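Local structure of diaminopimelate decarboxylase (Phaeodactylum tricornutum, 7JPJ) at residues D35-A40 with L68-S73; Y57-C62 with G83-R88; E412-K417 with H422-R427. The protein probably catalyses the pyridoxal 5'-phosphate-dependent decarboxylation of diaminopimelate to lysine, working as an obligate dimer. All coordinates share one frame; numbering follows the deposited sequence.

Contact 1: D35-A40 with L68-S73; sequences DKLEEA and LKYFHS
Leu37 is the apolar side chain by which helix 35-40 meets both aromatic rings of helix 68-73, and its two ends divide the work. Its CB lies 3.7 Å from CE2 of Tyr70, while CD2 at the far end of the branch reaches CZ of Phe71 at 3.6 Å, the leucine and phenylalanine side chains crossing at about a right angle. The two rings also touch each other, CE1 of Phe71 lying in plane at the edge of the Tyr70 ring. These long side chains are what bridges segments whose axes come no nearer than 11.1 Å and cross at -42°. The pairing belongs to the TIM-type (beta/alpha) barrel of the pyridoxal-binding domain: helix 34-45 leads into strand 53-58 and helix 65-73 comes out of it, so the contact joins the helices before and after one barrel strand. Val285 of helix 282-285 packs on both Leu37 and Phe71 from outside the pair.

The second touch is van der Waals only, a hydroxyl against aliphatic carbons. Tyr70 swings its ring out to Glu38 because CG stands opposite the backbone N (chi1 173°), and its OH rests against CA, CB and CG of Glu38, the last at 3.3 Å. Replacing this tyrosine by alanine would probably open a gap beside Leu37 CB and leave the aliphatic part of Glu38 without its cover.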
loop_
_atom_site.group_PDB
_atom_site.type_symbol
_atom_site.label_atom_id
_atom_site.label_comp_id
_atom_site.label_asym_id
_atom_site.label_seq_id
_atom_site.Cartn_x
_atom_site.Cartn_y
_atom_site.Cartn_z
ATOM N N ASP A 35 16.436 -19.405 12.192
ATOM C CA ASP A 35 17.265 -18.978 13.316
ATOM C C ASP A 35 16.724 -17.703 13.952
ATOM O O ASP A 35 16.614 -17.607 15.179
ATOM C CB ASP A 35 18.704 -18.766 12.848
ATOM C CG ASP A 35 19.604 -19.935 13.185
ATOM O OD1 ASP A 35 19.589 -20.382 14.351
ATOM O OD2 ASP A 35 20.330 -20.405 12.282
ATOM N N LYS A 36 16.382 -16.708 13.127
ATOM C CA LYS A 36 15.885 -15.441 13.653
ATOM C C LYS A 36 14.477 -15.574 14.227
ATOM O O LYS A 36 14.098 -14.802 15.115
ATOM C CB LYS A 36 15.920 -14.372 12.562
ATOM C CG LYS A 36 17.266 -13.678 12.417
ATOM C CD LYS A 36 17.482 -12.683 13.544
ATOM C CE LYS A 36 18.881 -12.102 13.519
ATOM N NZ LYS A 36 19.049 -11.039 14.547
ATOM N N LEU A 37 13.691 -16.535 13.738
ATOM C CA LEU A 37 12.377 -16.773 14.327
ATOM C C LEU A 37 12.490 -17.421 15.701
ATOM O O LEU A 37 11.665 -17.153 16.582
ATOM C CB LEU A 37 11.531 -17.647 13.403
ATOM C CG LEU A 37 10.988 -17.012 12.121
ATOM C CD1 LEU A 37 10.455 -18.089 11.196
ATOM C CD2 LEU A 37 9.907 -15.985 12.434
ATOM N N GLU A 38 13.502 -18.269 15.900
ATOM C CA GLU A 38 13.663 -18.952 17.179
ATOM C C GLU A 38 14.097 -17.988 18.277
ATOM O O GLU A 38 13.649 -18.104 19.423
ATOM C CB GLU A 38 14.672 -20.091 17.037
ATOM C CG GLU A 38 14.492 -21.198 18.054
ATOM C CD GLU A 38 15.655 -22.169 18.070
ATOM O OE1 GLU A 38 16.784 -21.742 18.392
ATOM O OE2 GLU A 38 15.439 -23.361 17.767
ATOM N N GLU A 39 14.977 -17.039 17.945
ATOM C CA GLU A 39 15.408 -16.047 18.928
ATOM C C GLU A 39 14.238 -15.210 19.423
ATOM O O GLU A 39 14.115 -14.953 20.625
ATOM C CB GLU A 39 16.487 -15.148 18.325
ATOM C CG GLU A 39 17.643 -15.895 17.684
ATOM C CD GLU A 39 18.667 -14.959 17.062
ATOM O OE1 GLU A 39 18.406 -13.733 17.024
ATOM O OE2 GLU A 39 19.734 -15.446 16.626
ATOM N N ALA A 40 13.369 -14.770 18.510
ATOM C CA ALA A 40 12.238 -13.941 18.911
ATOM C C ALA A 40 11.210 -14.751 19.687
ATOM O O ALA A 40 10.659 -14.271 20.687
ATOM C CB ALA A 40 11.599 -13.293 17.685
ATOM N N LEU A 68 3.007 -19.548 10.652
ATOM C CA LEU A 68 1.977 -19.982 11.590
ATOM C C LEU A 68 2.290 -21.365 12.143
ATOM O O LEU A 68 2.179 -21.603 13.350
ATOM C CB LEU A 68 0.609 -19.980 10.910
ATOM C CG LEU A 68 0.034 -18.626 10.503
ATOM C CD1 LEU A 68 -1.373 -18.810 9.961
ATOM C CD2 LEU A 68 0.044 -17.664 11.676
ATOM N N LYS A 69 2.683 -22.293 11.268
ATOM C CA LYS A 69 2.997 -23.644 11.718
ATOM C C LYS A 69 4.195 -23.650 12.660
ATOM O O LYS A 69 4.233 -24.425 13.624
ATOM C CB LYS A 69 3.253 -24.553 10.515
ATOM C CG LYS A 69 2.023 -24.825 9.662
ATOM C CD LYS A 69 2.391 -25.594 8.400
ATOM C CE LYS A 69 1.213 -25.700 7.437
ATOM N NZ LYS A 69 0.071 -26.469 8.014
ATOM N N TYR A 70 5.183 -22.787 12.403
ATOM C CA TYR A 70 6.370 -22.763 13.251
ATOM C C TYR A 70 6.047 -22.221 14.638
ATOM O O TYR A 70 6.446 -22.806 15.652
ATOM C CB TYR A 70 7.480 -21.935 12.608
ATOM C CG TYR A 70 8.649 -21.768 13.543
ATOM C CD1 TYR A 70 9.567 -22.793 13.718
ATOM C CD2 TYR A 70 8.812 -20.605 14.291
ATOM C CE1 TYR A 70 10.627 -22.662 14.589
ATOM C CE2 TYR A 70 9.870 -20.466 15.168
ATOM C CZ TYR A 70 10.774 -21.497 15.312
ATOM O OH TYR A 70 11.831 -21.370 16.180
ATOM N N PHE A 71 5.343 -21.088 14.705
ATOM C CA PHE A 71 4.984 -20.521 16.000
ATOM C C PHE A 71 4.013 -21.418 16.755
ATOM O O PHE A 71 3.976 -21.387 17.989
ATOM C CB PHE A 71 4.383 -19.129 15.825
ATOM C CG PHE A 71 5.393 -18.065 15.490
ATOM C CD1 PHE A 71 6.699 -18.160 15.938
ATOM C CD2 PHE A 71 5.027 -16.964 14.730
ATOM C CE1 PHE A 71 7.625 -17.177 15.631
ATOM C CE2 PHE A 71 5.947 -15.981 14.421
ATOM C CZ PHE A 71 7.249 -16.087 14.870
ATOM N N HIS A 72 3.223 -22.223 16.042
ATOM C CA HIS A 72 2.355 -23.174 16.729
ATOM C C HIS A 72 3.171 -24.272 17.400
ATOM O O HIS A 72 2.867 -24.677 18.529
ATOM C CB HIS A 72 1.341 -23.771 15.750
ATOM C CG HIS A 72 0.367 -24.708 16.392
ATOM N ND1 HIS A 72 0.119 -25.975 15.907
ATOM C CD2 HIS A 72 -0.410 -24.568 17.493
ATOM C CE1 HIS A 72 -0.772 -26.572 16.679
ATOM N NE2 HIS A 72 -1.107 -25.740 17.649
ATOM N N SER A 73 4.215 -24.761 16.726
ATOM C CA SER A 73 5.082 -25.773 17.318
ATOM C C SER A 73 5.821 -25.255 18.544
ATOM O O SER A 73 6.282 -26.058 19.364
ATOM C CB SER A 73 6.085 -26.272 16.278
ATOM O OG SER A 73 6.936 -25.221 15.855
#

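Contact 2: Y57-C62 with G83-R88; sequences YAMKAC and GFEVRR
Met59 and Glu85 are brought together by torsions that run their side chains past each other in opposite directions. The methionine CG sits between its backbone N and carbonyl carbon (chi1 58°), and a bend at chi3 (-64°) lays the sulfur and methyl along the base of Glu85. The glutamate, with CG beside its own N (chi1 -74°), is extended beyond that point and carries its carboxylate back over the methionine. Met59 SD consequently lies 3.7 Å from Glu85 CB, while Met59 CG meets Glu85 OE1 at 3.5 Å. Farther along the helix, the Met59 methyl CE approaches Arg88 CD at 4.3 Å; the arginine's guanidinium continues to Ser406 and Glu437 of the second subunit.

The two carboxylate oxygens have different tasks. OE2 of Glu85 rests against Lys60 CB at 3.4 Å. A water donates to Glu85 OE1 from 2.9 Å and accepts from Lys60 N at 3.1 Å; Ser81 N is a further donor to OE1, so this buried oxygen is gripped twice. Behind the turn, Tyr57 OH donates to Cys62 O (2.6 Å), bracing the chain on both sides of Lys60. The lysine side chain itself leads away, toward a bound sulfate and Cys357 of the second subunit. A 3-10 turn after a barrel strand, carrying the predicted cofactor lysine (unmodified here) beside the dimer interface, is characteristic of fold-type III pyridoxal-phosphate decarboxylases.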
loop_
_atom_site.group_PDB
_atom_site.type_symbol
_atom_site.label_atom_id
_atom_site.label_comp_id
_atom_site.label_asym_id
_atom_site.label_seq_id
_atom_site.Cartn_x
_atom_site.Cartn_y
_atom_site.Cartn_z
ATOM N N TYR A 57 0.738 -14.493 18.462
ATOM C CA TYR A 57 1.341 -13.889 17.281
ATOM C C TYR A 57 0.287 -13.078 16.535
ATOM O O TYR A 57 -0.763 -13.610 16.162
ATOM C CB TYR A 57 1.938 -14.960 16.370
ATOM C CG TYR A 57 2.400 -14.439 15.023
ATOM C CD1 TYR A 57 3.122 -13.254 14.920
ATOM C CD2 TYR A 57 2.125 -15.137 13.856
ATOM C CE1 TYR A 57 3.546 -12.777 13.693
ATOM C CE2 TYR A 57 2.549 -14.669 12.626
ATOM C CZ TYR A 57 3.258 -13.490 12.550
ATOM O OH TYR A 57 3.678 -13.022 11.326
ATOM N N ALA A 58 0.565 -11.795 16.327
ATOM C CA ALA A 58 -0.297 -10.921 15.533
ATOM C C ALA A 58 -0.029 -11.214 14.062
ATOM O O ALA A 58 0.798 -10.566 13.418
ATOM C CB ALA A 58 -0.040 -9.458 15.871
ATOM N N MET A 59 -0.748 -12.200 13.517
ATOM C CA MET A 59 -0.429 -12.723 12.192
ATOM C C MET A 59 -0.579 -11.687 11.087
ATOM O O MET A 59 -0.107 -11.934 9.970
ATOM C CB MET A 59 -1.312 -13.926 11.860
ATOM C CG MET A 59 -2.801 -13.636 11.911
ATOM S SD MET A 59 -3.797 -15.096 11.564
ATOM C CE MET A 59 -3.316 -15.435 9.874
ATOM N N LYS A 60 -1.226 -10.550 11.361
ATOM C CA LYS A 60 -1.342 -9.494 10.360
ATOM C C LYS A 60 0.016 -8.986 9.897
ATOM O O LYS A 60 0.103 -8.362 8.834
ATOM C CB LYS A 60 -2.169 -8.331 10.913
ATOM C CG LYS A 60 -1.426 -7.469 11.923
ATOM C CD LYS A 60 -2.384 -6.627 12.751
ATOM C CE LYS A 60 -1.642 -5.806 13.791
ATOM N NZ LYS A 60 -2.569 -5.184 14.774
ATOM N N ALA A 61 1.077 -9.240 10.666
ATOM C CA ALA A 61 2.409 -8.794 10.285
ATOM C C ALA A 61 3.027 -9.682 9.212
ATOM O O ALA A 61 3.817 -9.196 8.396
ATOM C CB ALA A 61 3.313 -8.745 11.517
ATOM N N CYS A 62 2.684 -10.974 9.199
ATOM C CA CYS A 62 3.156 -11.927 8.200
ATOM C C CYS A 62 2.351 -13.220 8.282
ATOM O O CYS A 62 2.587 -14.045 9.175
ATOM C CB CYS A 62 4.643 -12.228 8.384
ATOM S SG CYS A 62 5.342 -13.168 7.008
ATOM N N GLY A 83 -12.205 -12.038 10.642
ATOM C CA GLY A 83 -12.689 -13.392 10.452
ATOM C C GLY A 83 -11.947 -14.146 9.372
ATOM O O GLY A 83 -11.926 -15.381 9.389
ATOM N N PHE A 84 -11.330 -13.425 8.433
ATOM C CA PHE A 84 -10.547 -14.077 7.391
ATOM C C PHE A 84 -9.248 -14.640 7.949
ATOM O O PHE A 84 -8.852 -15.761 7.606
ATOM C CB PHE A 84 -10.271 -13.091 6.259
ATOM C CG PHE A 84 -11.501 -12.672 5.515
ATOM C CD1 PHE A 84 -11.972 -13.427 4.453
ATOM C CD2 PHE A 84 -12.197 -11.530 5.886
ATOM C CE1 PHE A 84 -13.110 -13.049 3.767
ATOM C CE2 PHE A 84 -13.337 -11.148 5.203
ATOM C CZ PHE A 84 -13.792 -11.910 4.143
ATOM N N GLU A 85 -8.572 -13.880 8.814
ATOM C CA GLU A 85 -7.369 -14.391 9.458
ATOM C C GLU A 85 -7.683 -15.575 10.362
ATOM O O GLU A 85 -6.854 -16.481 10.507
ATOM C CB GLU A 85 -6.685 -13.279 10.250
ATOM C CG GLU A 85 -5.962 -12.260 9.385
ATOM C CD GLU A 85 -5.187 -11.244 10.202
ATOM O OE1 GLU A 85 -5.342 -11.229 11.443
ATOM O OE2 GLU A 85 -4.422 -10.460 9.601
ATOM N N VAL A 86 -8.869 -15.589 10.975
ATOM C CA VAL A 86 -9.274 -16.738 11.779
ATOM C C VAL A 86 -9.370 -17.979 10.903
ATOM O O VAL A 86 -8.796 -19.029 11.215
ATOM C CB VAL A 86 -10.607 -16.457 12.497
ATOM C CG1 VAL A 86 -11.029 -17.664 13.318
ATOM C CG2 VAL A 86 -10.495 -15.222 13.370
ATOM N N ARG A 87 -10.093 -17.871 9.785
ATOM C CA ARG A 87 -10.225 -19.003 8.874
ATOM C C ARG A 87 -8.898 -19.350 8.215
ATOM O O ARG A 87 -8.670 -20.510 7.855
ATOM C CB ARG A 87 -11.284 -18.698 7.814
ATOM C CG ARG A 87 -12.718 -18.730 8.323
ATOM C CD ARG A 87 -13.663 -19.312 7.277
ATOM N NE ARG A 87 -15.057 -19.309 7.717
ATOM C CZ ARG A 87 -15.663 -20.344 8.295
ATOM N NH1 ARG A 87 -14.998 -21.472 8.509
ATOM N NH2 ARG A 87 -16.937 -20.252 8.659
ATOM N N ARG A 88 -8.013 -18.366 8.048
ATOM C CA ARG A 88 -6.706 -18.634 7.457
ATOM C C ARG A 88 -5.820 -19.422 8.419
ATOM O O ARG A 88 -5.172 -20.398 8.023
ATOM C CB ARG A 88 -6.041 -17.317 7.056
ATOM C CG ARG A 88 -4.788 -17.463 6.210
ATOM C CD ARG A 88 -4.299 -16.104 5.726
ATOM N NE ARG A 88 -3.171 -16.218 4.804
ATOM C CZ ARG A 88 -2.642 -15.195 4.140
ATOM N NH1 ARG A 88 -3.138 -13.975 4.289
ATOM N NH2 ARG A 88 -1.617 -15.391 3.325
HETATM O O HOH W 1 -3.517 -10.070 13.361
#

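Contact 3: E412-K417 with H422-R427; sequences EVLVDK and HLIRKR
Glu412 faces Ile424 and Arg425 together, the signature of a classic beta bulge. Its N donates to Arg425 O at 3.0 Å, and its O accepts from Ile424 N at 2.9 Å and, more weakly, from Arg425 N. Beyond the backbone, the Glu412 carboxylate stacks on one face of the Arg425 guanidinium, the planes 19° apart. OE1 is 3.5 Å from Arg425 NE but well out of the guanidinium plane, so the attraction is one of charge and no N-H points at the oxygen. The directed bonds lie elsewhere: Asn64, Tyr32 and Ser397 hold the carboxylate, and Ala410 O takes a bond from Arg425 NH2, which should fix both groups in the stack.

At Val413, past the shift in register, the partner is Leu423 in a non-hydrogen-bonded pair. Val413 CG2 and Leu423 CD1 meet loosely, at 4.2 Å, on the face away from Glu412 and Arg425. Leu414 then forms a hydrogen-bonded pair with His422, its N giving to His422 O at 2.6 Å and its O taking from His422 N at 2.7 Å; Leu414 CB also packs against Ile424 CG2 at 3.9 Å.

Asp416 closes the run. Its CG lies between N and the carbonyl carbon (chi1 58°), which turns the carboxylate to His422, and His422 NE2 donates to OD2 at 2.9 Å. The oxygen is near the ring plane, but it is met from above the carboxylate plane, the two planes being 73° apart. OD1 meanwhile accepts from Ala418 N and Lys420 N in the hairpin turn.

Within this chain the hairpin ends a mixed sheet: strand 29-33 runs parallel to 412-415 along its other side, helix 14-24 covers Val413 and Val415, and the second subunit bonds to the backbone of Ile424 and Lys426.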
loop_
_atom_site.group_PDB
_atom_site.type_symbol
_atom_site.label_atom_id
_atom_site.label_comp_id
_atom_site.label_asym_id
_atom_site.label_seq_id
_atom_site.Cartn_x
_atom_site.Cartn_y
_atom_site.Cartn_z
ATOM N N GLU A 412 8.270 -16.392 -1.576
ATOM C CA GLU A 412 8.784 -16.427 -0.214
ATOM C C GLU A 412 9.651 -17.664 -0.028
ATOM O O GLU A 412 9.300 -18.754 -0.487
ATOM C CB GLU A 412 7.650 -16.426 0.817
ATOM C CG GLU A 412 7.057 -15.054 1.082
ATOM C CD GLU A 412 5.775 -15.119 1.895
ATOM O OE1 GLU A 412 5.036 -16.120 1.765
ATOM O OE2 GLU A 412 5.502 -14.169 2.661
ATOM N N VAL A 413 10.783 -17.487 0.649
ATOM C CA VAL A 413 11.751 -18.552 0.870
ATOM C C VAL A 413 12.002 -18.675 2.366
ATOM O O VAL A 413 12.009 -17.673 3.089
ATOM C CB VAL A 413 13.067 -18.284 0.107
ATOM C CG1 VAL A 413 14.096 -19.370 0.386
ATOM C CG2 VAL A 413 12.800 -18.178 -1.383
ATOM N N LEU A 414 12.191 -19.909 2.830
ATOM C CA LEU A 414 12.543 -20.202 4.214
ATOM C C LEU A 414 13.945 -20.796 4.254
ATOM O O LEU A 414 14.242 -21.742 3.517
ATOM C CB LEU A 414 11.535 -21.170 4.837
ATOM C CG LEU A 414 11.541 -21.322 6.359
ATOM C CD1 LEU A 414 11.112 -20.027 7.030
ATOM C CD2 LEU A 414 10.643 -22.474 6.786
ATOM N N VAL A 415 14.802 -20.244 5.108
ATOM C CA VAL A 415 16.185 -20.690 5.247
ATOM C C VAL A 415 16.305 -21.443 6.566
ATOM O O VAL A 415 16.205 -20.845 7.645
ATOM C CB VAL A 415 17.173 -19.518 5.180
ATOM C CG1 VAL A 415 18.572 -20.028 4.903
ATOM C CG2 VAL A 415 16.747 -18.532 4.104
ATOM N N ASP A 416 16.533 -22.753 6.484
ATOM C CA ASP A 416 16.543 -23.592 7.673
ATOM C C ASP A 416 17.814 -23.360 8.491
ATOM O O ASP A 416 18.729 -22.636 8.088
ATOM C CB ASP A 416 16.400 -25.072 7.296
ATOM C CG ASP A 416 17.492 -25.561 6.349
ATOM O OD1 ASP A 416 18.527 -24.878 6.187
ATOM O OD2 ASP A 416 17.313 -26.652 5.763
ATOM N N LYS A 417 17.865 -24.006 9.657
ATOM C CA LYS A 417 18.989 -23.849 10.574
ATOM C C LYS A 417 20.316 -24.280 9.966
ATOM O O LYS A 417 21.364 -24.022 10.568
ATOM C CB LYS A 417 18.731 -24.654 11.850
ATOM C CG LYS A 417 17.895 -23.945 12.901
ATOM C CD LYS A 417 18.172 -24.531 14.279
ATOM C CE LYS A 417 17.854 -23.552 15.397
ATOM N NZ LYS A 417 18.610 -22.274 15.272
ATOM N N HIS A 422 14.228 -23.221 1.263
ATOM C CA HIS A 422 12.995 -23.921 0.929
ATOM C C HIS A 422 11.958 -22.905 0.479
ATOM O O HIS A 422 11.709 -21.918 1.178
ATOM C CB HIS A 422 12.448 -24.724 2.117
ATOM C CG HIS A 422 13.472 -25.568 2.809
ATOM N ND1 HIS A 422 13.835 -26.819 2.357
ATOM C CD2 HIS A 422 14.194 -25.350 3.933
ATOM C CE1 HIS A 422 14.745 -27.330 3.166
ATOM N NE2 HIS A 422 14.982 -26.459 4.130
ATOM N N LEU A 423 11.353 -23.151 -0.678
ATOM C CA LEU A 423 10.293 -22.286 -1.179
ATOM C C LEU A 423 9.008 -22.544 -0.401
ATOM O O LEU A 423 8.581 -23.693 -0.262
ATOM C CB LEU A 423 10.080 -22.529 -2.674
ATOM C CG LEU A 423 9.163 -21.592 -3.467
ATOM C CD1 LEU A 423 9.672 -20.162 -3.424
ATOM C CD2 LEU A 423 9.042 -22.071 -4.908
ATOM N N ILE A 424 8.402 -21.480 0.121
ATOM C CA ILE A 424 7.145 -21.579 0.854
ATOM C C ILE A 424 6.009 -20.822 0.178
ATOM O O ILE A 424 4.872 -20.877 0.657
ATOM C CB ILE A 424 7.303 -21.113 2.316
ATOM C CG1 ILE A 424 7.860 -19.693 2.375
ATOM C CG2 ILE A 424 8.203 -22.061 3.080
ATOM C CD1 ILE A 424 8.094 -19.201 3.783
ATOM N N ARG A 425 6.282 -20.120 -0.921
ATOM C CA ARG A 425 5.238 -19.482 -1.720
ATOM C C ARG A 425 5.823 -19.222 -3.099
ATOM O O ARG A 425 6.733 -18.401 -3.232
ATOM C CB ARG A 425 4.756 -18.187 -1.081
ATOM C CG ARG A 425 3.482 -17.631 -1.712
ATOM C CD ARG A 425 3.014 -16.381 -0.989
ATOM N NE ARG A 425 3.763 -15.193 -1.388
ATOM C CZ ARG A 425 3.626 -14.001 -0.816
ATOM N NH1 ARG A 425 2.775 -13.842 0.190
ATOM N NH2 ARG A 425 4.346 -12.972 -1.240
ATOM N N LYS A 426 5.308 -19.912 -4.109
ATOM C CA LYS A 426 5.818 -19.733 -5.460
ATOM C C LYS A 426 5.416 -18.367 -6.007
ATOM O O LYS A 426 4.420 -17.772 -5.589
ATOM C CB LYS A 426 5.313 -20.847 -6.380
ATOM C CG LYS A 426 3.801 -21.017 -6.410
ATOM C CD LYS A 426 3.395 -22.146 -7.354
ATOM C CE LYS A 426 1.897 -22.425 -7.294
ATOM N NZ LYS A 426 1.489 -23.494 -8.252
ATOM N N ARG A 427 6.219 -17.867 -6.943
ATOM C CA ARG A 427 5.939 -16.579 -7.555
ATOM C C ARG A 427 4.587 -16.605 -8.252
ATOM O O ARG A 427 4.196 -17.610 -8.852
ATOM C CB ARG A 427 7.040 -16.213 -8.552
ATOM C CG ARG A 427 6.890 -14.831 -9.177
ATOM C CD ARG A 427 8.018 -14.538 -10.161
ATOM N NE ARG A 427 9.323 -14.927 -9.630
ATOM C CZ ARG A 427 10.068 -14.159 -8.841
ATOM N NH1 ARG A 427 9.646 -12.952 -8.489
ATOM N NH2 ARG A 427 11.239 -14.599 -8.405
#

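Overall arrangement
The three contacts differ in chemistry more than in burial. Contact 2, the most deeply buried, joins the turn after a barrel strand to helix 83-91 through a methionine, a carboxylate and a water. Contact 1, partly buried, packs leucine against aromatic rings, and it shares the same strand neighbourhood: Phe71 meets Tyr57 edge-to-face and Leu68 touches Met59. Contact 3 lies farthest from the chain's centre and relies on backbone pairing and charged side chains in a mixed sheet. Contacts 1 and 3 meet where Asp35 and Glu38 approach Lys417, opposite charges whose exact geometry is doubtful, whereas contacts 2 and 3 do not touch, although both meet the second subunit.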